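Local coordinates for protein glutamate--LysW ligase ArgX (PDB 3VPB) that probably catalyses the ATP-dependent joining of glutamate, through its amino group, to the C-terminal glutamate side chain of the carrier protein LysW in arginine biosynthesis, at residues Tyr169-Gly174 against Arg192-Asn197. Sequence-based numbering, arbitrary orientation.
Sequences YIQYKG and RNIPPN. With ADP (adenosine-5'-diphosphate), chain L; GLU (glutamic acid), chain M; SO4 (sulfate ion), chain P.
I194 and Q171 meet tip to tip: the I194 methyl CD1 touches the Q171 amide at NE2, 3.5 Å away, and also packs against the carbonyl carbon of G174. With CG anti to the backbone N (chi1 -178°) and a bend at chi2, the Q171 amide folds back over its own loop, where OE1 accepts from K173 N at 3.1 Å and, from above the carbonyl plane, G174 N at 2.6 Å, while NE2 donates to R175 O. An alanine here would probably leave those two N-H groups without their acceptor and open a gap beside I194 CD1. The one direct backbone bond across runs from I194 N to G174 O (3.0 Å); a water also links G174 O to I194 O. In this ATP-grasp domain, 169-174 joins strands 164-168 and 175-182 beside the adenine, and 192-197 runs on from the end of strand 185-193. I170 N donates almost straight to ADP N1 (2.9 Å, 177°), reading the adenine edge, and Y169 CD1 lies 3.4 Å from ADP C2. R192 NH2 donates to O of the bound glutamate (2.9 Å) and, weakly, to a sulfate, while NH1 forms a salt bridge with D176 and a hydrogen bond to the magnesium ligand D237.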
loop_
_atom_site.group_PDB
_atom_site.type_symbol
_atom_site.label_atom_id
_atom_site.label_comp_id
_atom_site.label_asym_id
_atom_site.label_seq_id
_atom_site.Cartn_x
_atom_site.Cartn_y
_atom_site.Cartn_z
ATOM N N TYR B 169 7.084 -26.551 10.877
ATOM C CA TYR B 169 7.192 -26.944 9.488
ATOM C C TYR B 169 6.910 -28.441 9.387
ATOM O O TYR B 169 7.578 -29.238 10.041
ATOM C CB TYR B 169 8.600 -26.601 8.997
ATOM C CG TYR B 169 8.847 -26.982 7.565
ATOM C CD1 TYR B 169 8.029 -26.508 6.539
ATOM C CD2 TYR B 169 9.903 -27.821 7.237
ATOM C CE1 TYR B 169 8.260 -26.868 5.211
ATOM C CE2 TYR B 169 10.159 -28.176 5.910
ATOM C CZ TYR B 169 9.339 -27.696 4.917
ATOM O OH TYR B 169 9.595 -28.068 3.621
ATOM N N ILE B 170 5.887 -28.812 8.607
ATOM C CA ILE B 170 5.461 -30.203 8.535
ATOM C C ILE B 170 5.544 -30.629 7.088
ATOM O O ILE B 170 4.691 -30.263 6.258
ATOM C CB ILE B 170 3.996 -30.417 9.073
ATOM C CG1 ILE B 170 3.805 -29.744 10.432
ATOM C CG2 ILE B 170 3.678 -31.910 9.193
ATOM C CD1 ILE B 170 2.358 -29.808 10.972
ATOM N N GLN B 171 6.591 -31.387 6.768
ATOM C CA GLN B 171 6.721 -31.916 5.420
ATOM C C GLN B 171 7.822 -32.954 5.384
ATOM O O GLN B 171 9.009 -32.643 5.624
ATOM C CB GLN B 171 7.063 -30.800 4.405
ATOM C CG GLN B 171 7.165 -31.305 2.965
ATOM C CD GLN B 171 5.888 -31.907 2.481
ATOM O OE1 GLN B 171 5.815 -33.104 2.221
ATOM N NE2 GLN B 171 4.846 -31.090 2.379
ATOM N N TYR B 172 7.447 -34.178 5.034
ATOM C CA TYR B 172 8.450 -35.212 4.844
ATOM C C TYR B 172 8.121 -36.121 3.681
ATOM O O TYR B 172 8.835 -37.091 3.424
ATOM C CB TYR B 172 8.707 -35.973 6.138
ATOM C CG TYR B 172 7.663 -37.001 6.490
ATOM C CD1 TYR B 172 6.392 -36.619 6.897
ATOM C CD2 TYR B 172 7.960 -38.364 6.433
ATOM C CE1 TYR B 172 5.436 -37.567 7.241
ATOM C CE2 TYR B 172 6.998 -39.338 6.784
ATOM C CZ TYR B 172 5.743 -38.924 7.166
ATOM O OH TYR B 172 4.779 -39.851 7.506
ATOM N N LYS B 173 7.033 -35.809 2.975
ATOM C CA LYS B 173 6.586 -36.642 1.845
ATOM C C LYS B 173 6.673 -35.998 0.465
ATOM O O LYS B 173 6.576 -36.703 -0.556
ATOM C CB LYS B 173 5.167 -37.165 2.095
ATOM C CG LYS B 173 5.103 -38.152 3.249
ATOM C CD LYS B 173 3.702 -38.629 3.380
ATOM C CE LYS B 173 3.580 -39.755 4.367
ATOM N NZ LYS B 173 2.283 -40.386 4.053
ATOM N N GLY B 174 6.865 -34.676 0.430
ATOM C CA GLY B 174 6.997 -33.955 -0.813
ATOM C C GLY B 174 5.656 -33.626 -1.444
ATOM O O GLY B 174 5.548 -33.524 -2.654
ATOM N N ARG B 192 -1.066 -33.023 -3.985
ATOM C CA ARG B 192 -0.370 -31.990 -4.769
ATOM C C ARG B 192 1.111 -32.151 -4.488
ATOM O O ARG B 192 1.559 -31.877 -3.356
ATOM C CB ARG B 192 -0.820 -30.599 -4.326
ATOM C CG ARG B 192 -2.258 -30.278 -4.654
ATOM C CD ARG B 192 -2.645 -28.894 -4.170
ATOM N NE ARG B 192 -2.651 -28.829 -2.708
ATOM C CZ ARG B 192 -3.172 -27.824 -1.998
ATOM N NH1 ARG B 192 -3.133 -27.866 -0.669
ATOM N NH2 ARG B 192 -3.740 -26.780 -2.607
ATOM N N ASN B 193 1.866 -32.594 -5.496
ATOM C CA ASN B 193 3.296 -32.886 -5.319
ATOM C C ASN B 193 4.135 -31.669 -5.589
ATOM O O ASN B 193 3.988 -31.030 -6.623
ATOM C CB ASN B 193 3.718 -34.056 -6.210
ATOM C CG ASN B 193 2.993 -35.334 -5.834
ATOM O OD1 ASN B 193 3.376 -36.009 -4.879
ATOM N ND2 ASN B 193 1.903 -35.642 -6.549
ATOM N N ILE B 194 5.015 -31.354 -4.643
ATOM C CA ILE B 194 5.882 -30.174 -4.682
ATOM C C ILE B 194 6.908 -30.254 -5.827
ATOM O O ILE B 194 7.628 -31.247 -5.944
ATOM C CB ILE B 194 6.587 -29.955 -3.290
ATOM C CG1 ILE B 194 5.513 -29.771 -2.215
ATOM C CG2 ILE B 194 7.549 -28.777 -3.365
ATOM C CD1 ILE B 194 5.950 -30.012 -0.743
ATOM N N PRO B 195 6.974 -29.205 -6.665
ATOM C CA PRO B 195 7.903 -29.245 -7.791
ATOM C C PRO B 195 9.320 -28.846 -7.359
ATOM O O PRO B 195 9.500 -28.297 -6.264
ATOM C CB PRO B 195 7.303 -28.222 -8.763
ATOM C CG PRO B 195 6.685 -27.170 -7.845
ATOM C CD PRO B 195 6.117 -28.001 -6.688
ATOM N N PRO B 196 10.333 -29.163 -8.186
ATOM C CA PRO B 196 11.694 -28.663 -7.935
ATOM C C PRO B 196 11.718 -27.157 -7.687
ATOM O O PRO B 196 10.964 -26.419 -8.333
ATOM C CB PRO B 196 12.421 -28.985 -9.243
ATOM C CG PRO B 196 11.728 -30.153 -9.770
ATOM C CD PRO B 196 10.292 -30.079 -9.345
ATOM N N ASN B 197 12.582 -26.716 -6.764
ATOM C CA ASN B 197 12.756 -25.289 -6.434
ATOM C C ASN B 197 11.581 -24.657 -5.708
ATOM O O ASN B 197 11.438 -23.418 -5.706
ATOM C CB ASN B 197 13.085 -24.469 -7.687
ATOM C CG ASN B 197 14.378 -24.883 -8.318
ATOM O OD1 ASN B 197 15.405 -25.003 -7.635
ATOM N ND2 ASN B 197 14.341 -25.128 -9.633
HETATM P PB ADP L . -2.487 -20.880 0.899
HETATM O O1B ADP L . -3.835 -20.461 1.355
HETATM O O2B ADP L . -2.438 -22.104 0.000
HETATM O O3B ADP L . -1.602 -19.780 0.388
HETATM P PA ADP L . -1.294 -22.723 2.803
HETATM O O1A ADP L . -1.210 -22.546 4.316
HETATM O O2A ADP L . -2.124 -23.805 2.149
HETATM O O3A ADP L . -1.714 -21.269 2.260
HETATM O "O5'" ADP L . 0.226 -22.873 2.307
HETATM C "C5'" ADP L . 0.598 -23.096 0.947
HETATM C "C4'" ADP L . 1.593 -24.239 0.869
HETATM O "O4'" ADP L . 2.683 -23.964 1.756
HETATM C "C3'" ADP L . 0.967 -25.541 1.378
HETATM O "O3'" ADP L . 0.349 -26.266 0.307
HETATM C "C2'" ADP L . 2.158 -26.288 1.929
HETATM O "O2'" ADP L . 2.874 -26.941 0.872
HETATM C "C1'" ADP L . 3.027 -25.172 2.445
HETATM N N9 ADP L . 2.803 -24.961 3.887
HETATM C C8 ADP L . 2.028 -24.017 4.480
HETATM N N7 ADP L . 2.141 -24.133 5.811
HETATM C C5 ADP L . 2.992 -25.146 6.070
HETATM C C6 ADP L . 3.523 -25.809 7.266
HETATM N N6 ADP L . 3.181 -25.360 8.489
HETATM N N1 ADP L . 4.430 -26.818 7.101
HETATM C C2 ADP L . 4.800 -27.262 5.894
HETATM N N3 ADP L . 4.311 -26.710 4.754
HETATM C C4 ADP L . 3.421 -25.682 4.805
HETATM N N GLU M . -5.806 -23.223 -5.350
HETATM C CA GLU M . -5.412 -24.655 -5.450
HETATM C C GLU M . -3.925 -24.751 -5.713
HETATM O O GLU M . -3.319 -25.758 -5.302
HETATM C CB GLU M . -6.186 -25.359 -6.576
HETATM C CG GLU M . -6.012 -26.868 -6.587
HETATM C CD GLU M . -6.791 -27.560 -7.705
HETATM O OE1 GLU M . -6.860 -27.006 -8.832
HETATM O OE2 GLU M . -7.319 -28.674 -7.435
HETATM O OXT GLU M . -3.317 -23.862 -6.352
HETATM S S SO4 P . -5.030 -22.645 -1.972
HETATM O O1 SO4 P . -5.253 -21.436 -1.169
HETATM O O2 SO4 P . -4.251 -22.278 -3.139
HETATM O O3 SO4 P . -4.383 -23.752 -1.233
HETATM O O4 SO4 P . -6.320 -23.098 -2.489
HETATM O O HOH W 1 5.782 -36.581 -3.421
HETATM O O HOH W 2 7.768 -33.451 -4.316
#